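Long-range contact in probable secreted solute-binding lipoprotein (Streptomyces coelicolor, PDB 3I3V), which probably binds a solute outside the cell and delivers it to a membrane transporter, as the extracellular binding lipoproteins of ABC importers do: residues R155-V167 with T235-A247. Residues are numbered along the deposited sequence; the frame is centred on the assembly and turned at random.
Sequences RKLRAKGIAPVTV and TQFNTEEAAVQSA
V165 and V244 pair side by side on one face of a parallel strand pair, their branches slanting across each other. With V165 CG1 anti to the backbone N (chi1 -176°), V165 CG2 rests 3.8 Å from CB of V244, while CG1 lies near V244 O. V220, F221 and W268 also pack on V165. The other face carries A163, A242, T166 and Q245. The CB atoms of A163 and A242 meet at 3.8 Å. A242 CB touches T166 CB at 3.7 Å. The extended side chain of Q236, from the last turn of helix 230-238, crosses T166 obliquely and brings NE2 next to T166 OG1 and CB. OG1 lies off the amide plane, so this close approach is not a hydrogen bond. L157, on helix 147-159, touches A243 CB with CD2.

The backbone ladder begins with A163 N to E241 O. The regular parallel pattern is interrupted at A243, where the chain turns a corner. Here the successive N-H groups of A243 and V244 bond to the successive carbonyls of A163 and P164. T166 N to V244 O is the straightest bond, with 169° at the hydrogen. A water donates to T166 O and accepts from S246 N. Both strands follow helices that end in Schellman motifs, at G161 and E240. Strand 242-246 also pairs antiparallel with strand 122-131. This is parallel strand pairing in a mixed, helix-flanked sheet, consistent with one lobe of the periplasmic-binding-protein fold.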
loop_
_atom_site.group_PDB
_atom_site.type_symbol
_atom_site.label_atom_id
_atom_site.label_comp_id
_atom_site.label_asym_id
_atom_site.label_seq_id
_atom_site.Cartn_x
_atom_site.Cartn_y
_atom_site.Cartn_z
ATOM N N ARG C 155 -54.421 54.435 9.669
ATOM C CA ARG C 155 -55.784 54.951 9.747
ATOM C C ARG C 155 -56.642 54.028 10.611
ATOM O O ARG C 155 -57.255 54.465 11.585
ATOM C CB ARG C 155 -56.394 55.054 8.348
ATOM C CG ARG C 155 -55.993 56.293 7.582
ATOM C CD ARG C 155 -56.498 57.538 8.302
ATOM N NE ARG C 155 -55.417 58.243 8.975
ATOM C CZ ARG C 155 -55.584 59.234 9.845
ATOM N NH1 ARG C 155 -56.802 59.653 10.173
ATOM N NH2 ARG C 155 -54.520 59.820 10.377
ATOM N N LYS C 156 -56.674 52.749 10.251
ATOM C CA LYS C 156 -57.453 51.777 11.009
ATOM C C LYS C 156 -57.081 51.792 12.486
ATOM O O LYS C 156 -57.958 51.813 13.347
ATOM C CB LYS C 156 -57.257 50.372 10.439
ATOM C CG LYS C 156 -58.006 50.130 9.135
ATOM C CD LYS C 156 -57.935 48.664 8.742
ATOM C CE LYS C 156 -59.194 48.215 8.000
ATOM N NZ LYS C 156 -59.376 48.920 6.704
ATOM N N LEU C 157 -55.780 51.788 12.770
ATOM C CA LEU C 157 -55.285 51.817 14.146
ATOM C C LEU C 157 -55.777 53.041 14.919
ATOM O O LEU C 157 -56.262 52.925 16.039
ATOM C CB LEU C 157 -53.755 51.786 14.153
ATOM C CG LEU C 157 -53.071 50.445 13.882
ATOM C CD1 LEU C 157 -51.626 50.672 13.470
ATOM C CD2 LEU C 157 -53.133 49.581 15.141
ATOM N N ARG C 158 -55.645 54.218 14.322
ATOM C CA ARG C 158 -56.089 55.451 14.972
ATOM C C ARG C 158 -57.602 55.445 15.224
ATOM O O ARG C 158 -58.072 56.026 16.202
ATOM C CB ARG C 158 -55.713 56.671 14.115
ATOM C CG ARG C 158 -54.290 57.176 14.296
ATOM C CD ARG C 158 -53.971 58.226 13.251
ATOM N NE ARG C 158 -52.643 58.810 13.409
ATOM C CZ ARG C 158 -52.338 59.749 14.298
ATOM N NH1 ARG C 158 -53.263 60.225 15.119
ATOM N NH2 ARG C 158 -51.103 60.213 14.364
ATOM N N ALA C 159 -58.350 54.782 14.342
ATOM C CA ALA C 159 -59.807 54.697 14.461
ATOM C C ALA C 159 -60.248 53.996 15.740
ATOM O O ALA C 159 -61.327 54.277 16.259
ATOM C CB ALA C 159 -60.394 53.981 13.247
ATOM N N LYS C 160 -59.419 53.079 16.239
ATOM C CA LYS C 160 -59.733 52.364 17.467
ATOM C C LYS C 160 -59.033 53.061 18.626
ATOM O O LYS C 160 -59.029 52.570 19.754
ATOM C CB LYS C 160 -59.272 50.905 17.386
ATOM C CG LYS C 160 -59.754 50.148 16.149
ATOM C CD LYS C 160 -61.270 50.226 15.953
ATOM C CE LYS C 160 -62.037 49.620 17.118
ATOM N NZ LYS C 160 -63.508 49.704 16.886
ATOM N N GLY C 161 -58.429 54.208 18.330
ATOM C CA GLY C 161 -57.736 54.973 19.350
ATOM C C GLY C 161 -56.365 54.441 19.711
ATOM O O GLY C 161 -55.861 54.712 20.807
ATOM N N ILE C 162 -55.758 53.687 18.799
ATOM C CA ILE C 162 -54.432 53.121 19.028
ATOM C C ILE C 162 -53.394 53.834 18.154
ATOM O O ILE C 162 -53.561 53.954 16.939
ATOM C CB ILE C 162 -54.411 51.616 18.700
ATOM C CG1 ILE C 162 -55.535 50.902 19.464
ATOM C CG2 ILE C 162 -53.048 51.037 19.042
ATOM C CD1 ILE C 162 -55.709 49.434 19.102
ATOM N N ALA C 163 -52.326 54.316 18.777
ATOM C CA ALA C 163 -51.285 55.010 18.037
ATOM C C ALA C 163 -50.617 54.017 17.093
ATOM O O ALA C 163 -50.458 52.846 17.428
ATOM C CB ALA C 163 -50.260 55.606 19.002
ATOM N N PRO C 164 -50.248 54.470 15.883
ATOM C CA PRO C 164 -49.595 53.623 14.879
ATOM C C PRO C 164 -48.102 53.409 15.147
ATOM O O PRO C 164 -47.744 52.519 15.930
ATOM C CB PRO C 164 -49.877 54.362 13.570
ATOM C CG PRO C 164 -49.894 55.787 13.997
ATOM C CD PRO C 164 -50.692 55.740 15.283
ATOM N N VAL C 165 -47.232 54.191 14.507
ATOM C CA VAL C 165 -45.792 54.032 14.734
ATOM C C VAL C 165 -45.305 55.006 15.804
ATOM O O VAL C 165 -45.511 56.215 15.706
ATOM C CB VAL C 165 -44.936 54.272 13.446
ATOM C CG1 VAL C 165 -43.477 53.990 13.740
ATOM C CG2 VAL C 165 -45.390 53.367 12.318
ATOM N N THR C 166 -44.666 54.479 16.838
ATOM C CA THR C 166 -44.145 55.341 17.883
ATOM C C THR C 166 -42.632 55.476 17.687
ATOM O O THR C 166 -41.943 54.508 17.363
ATOM C CB THR C 166 -44.443 54.771 19.283
ATOM O OG1 THR C 166 -43.936 55.661 20.285
ATOM C CG2 THR C 166 -43.811 53.397 19.445
ATOM N N VAL C 167 -42.122 56.688 17.859
ATOM C CA VAL C 167 -40.700 56.934 17.691
ATOM C C VAL C 167 -40.325 58.261 18.342
ATOM O O VAL C 167 -41.131 59.191 18.383
ATOM C CB VAL C 167 -40.318 56.957 16.185
ATOM C CG1 VAL C 167 -41.037 58.100 15.478
ATOM C CG2 VAL C 167 -38.807 57.080 16.026
ATOM N N THR C 235 -42.018 53.176 26.129
ATOM C CA THR C 235 -43.180 53.064 26.994
ATOM C C THR C 235 -44.446 52.803 26.188
ATOM O O THR C 235 -45.163 51.846 26.456
ATOM C CB THR C 235 -43.381 54.347 27.848
ATOM O OG1 THR C 235 -42.489 54.320 28.969
ATOM C CG2 THR C 235 -44.807 54.440 28.358
ATOM N N GLN C 236 -44.715 53.654 25.199
ATOM C CA GLN C 236 -45.916 53.513 24.374
ATOM C C GLN C 236 -46.109 52.122 23.790
ATOM O O GLN C 236 -47.228 51.617 23.744
ATOM C CB GLN C 236 -45.919 54.546 23.244
ATOM C CG GLN C 236 -46.226 55.952 23.717
ATOM C CD GLN C 236 -46.381 56.946 22.582
ATOM O OE1 GLN C 236 -46.621 58.128 22.814
ATOM N NE2 GLN C 236 -46.243 56.473 21.353
ATOM N N PHE C 237 -45.023 51.499 23.348
ATOM C CA PHE C 237 -45.126 50.164 22.778
ATOM C C PHE C 237 -45.298 49.076 23.849
ATOM O O PHE C 237 -46.078 48.143 23.665
ATOM C CB PHE C 237 -43.902 49.863 21.910
ATOM C CG PHE C 237 -44.031 48.599 21.108
ATOM C CD1 PHE C 237 -43.719 47.362 21.667
ATOM C CD2 PHE C 237 -44.489 48.642 19.798
ATOM C CE1 PHE C 237 -43.860 46.188 20.928
ATOM C CE2 PHE C 237 -44.635 47.481 19.054
ATOM C CZ PHE C 237 -44.318 46.248 19.621
ATOM N N ASN C 238 -44.581 49.205 24.965
ATOM C CA ASN C 238 -44.656 48.220 26.048
ATOM C C ASN C 238 -45.996 48.142 26.758
ATOM O O ASN C 238 -46.393 47.075 27.204
ATOM C CB ASN C 238 -43.543 48.467 27.064
ATOM C CG ASN C 238 -42.196 48.073 26.526
ATOM O OD1 ASN C 238 -42.095 47.614 25.385
ATOM N ND2 ASN C 238 -41.152 48.239 27.332
ATOM N N THR C 239 -46.684 49.272 26.870
ATOM C CA THR C 239 -47.998 49.301 27.502
ATOM C C THR C 239 -49.048 49.103 26.407
ATOM O O THR C 239 -50.254 49.151 26.655
ATOM C CB THR C 239 -48.265 50.646 28.213
ATOM O OG1 THR C 239 -48.182 51.717 27.264
ATOM C CG2 THR C 239 -47.248 50.868 29.330
ATOM N N GLU C 240 -48.567 48.891 25.188
ATOM C CA GLU C 240 -49.429 48.664 24.046
ATOM C C GLU C 240 -50.358 49.825 23.720
ATOM O O GLU C 240 -51.554 49.629 23.497
ATOM C CB GLU C 240 -50.247 47.385 24.248
ATOM C CG GLU C 240 -49.405 46.124 24.330
ATOM C CD GLU C 240 -50.241 44.872 24.496
ATOM O OE1 GLU C 240 -50.987 44.786 25.490
ATOM O OE2 GLU C 240 -50.155 43.972 23.636
ATOM N N GLU C 241 -49.807 51.036 23.700
ATOM C CA GLU C 241 -50.585 52.217 23.342
ATOM C C GLU C 241 -50.318 52.508 21.861
ATOM O O GLU C 241 -51.084 53.207 21.203
ATOM C CB GLU C 241 -50.196 53.414 24.214
ATOM C CG GLU C 241 -50.541 53.236 25.689
ATOM C CD GLU C 241 -52.027 52.958 25.928
ATOM O OE1 GLU C 241 -52.873 53.736 25.430
ATOM O OE2 GLU C 241 -52.350 51.966 26.620
ATOM N N ALA C 242 -49.216 51.965 21.350
ATOM C CA ALA C 242 -48.850 52.115 19.941
ATOM C C ALA C 242 -48.532 50.702 19.467
ATOM O O ALA C 242 -47.998 49.905 20.226
ATOM C CB ALA C 242 -47.637 53.022 19.785
ATOM N N ALA C 243 -48.852 50.401 18.214
ATOM C CA ALA C 243 -48.654 49.063 17.669
ATOM C C ALA C 243 -47.388 48.802 16.856
ATOM O O ALA C 243 -47.039 47.647 16.617
ATOM C CB ALA C 243 -49.868 48.687 16.837
ATOM N N VAL C 244 -46.701 49.847 16.410
ATOM C CA VAL C 244 -45.494 49.624 15.617
ATOM C C VAL C 244 -44.305 50.381 16.176
ATOM O O VAL C 244 -44.436 51.505 16.665
ATOM C CB VAL C 244 -45.684 50.040 14.152
ATOM C CG1 VAL C 244 -44.449 49.640 13.336
ATOM C CG2 VAL C 244 -46.931 49.384 13.579
ATOM N N GLN C 245 -43.133 49.768 16.084
ATOM C CA GLN C 245 -41.935 50.402 16.597
ATOM C C GLN C 245 -40.680 49.899 15.930
ATOM O O GLN C 245 -40.439 48.694 15.897
ATOM C CB GLN C 245 -41.809 50.137 18.094
ATOM C CG GLN C 245 -40.544 50.681 18.701
ATOM C CD GLN C 245 -40.301 50.158 20.104
ATOM O OE1 GLN C 245 -39.748 50.859 20.951
ATOM N NE2 GLN C 245 -40.710 48.923 20.352
ATOM N N SER C 246 -39.882 50.817 15.395
ATOM C CA SER C 246 -38.614 50.443 14.793
ATOM C C SER C 246 -37.582 50.611 15.910
ATOM O O SER C 246 -37.525 51.660 16.549
ATOM C CB SER C 246 -38.267 51.378 13.645
ATOM O OG SER C 246 -36.963 51.098 13.178
ATOM N N ALA C 247 -36.763 49.602 16.165
ATOM C CA ALA C 247 -35.798 49.762 17.237
ATOM C C ALA C 247 -34.711 48.697 17.236
ATOM O O ALA C 247 -34.920 47.603 16.729
ATOM C CB ALA C 247 -36.527 49.756 18.567
HETATM O O HOH W 1 -40.082 53.614 15.689
#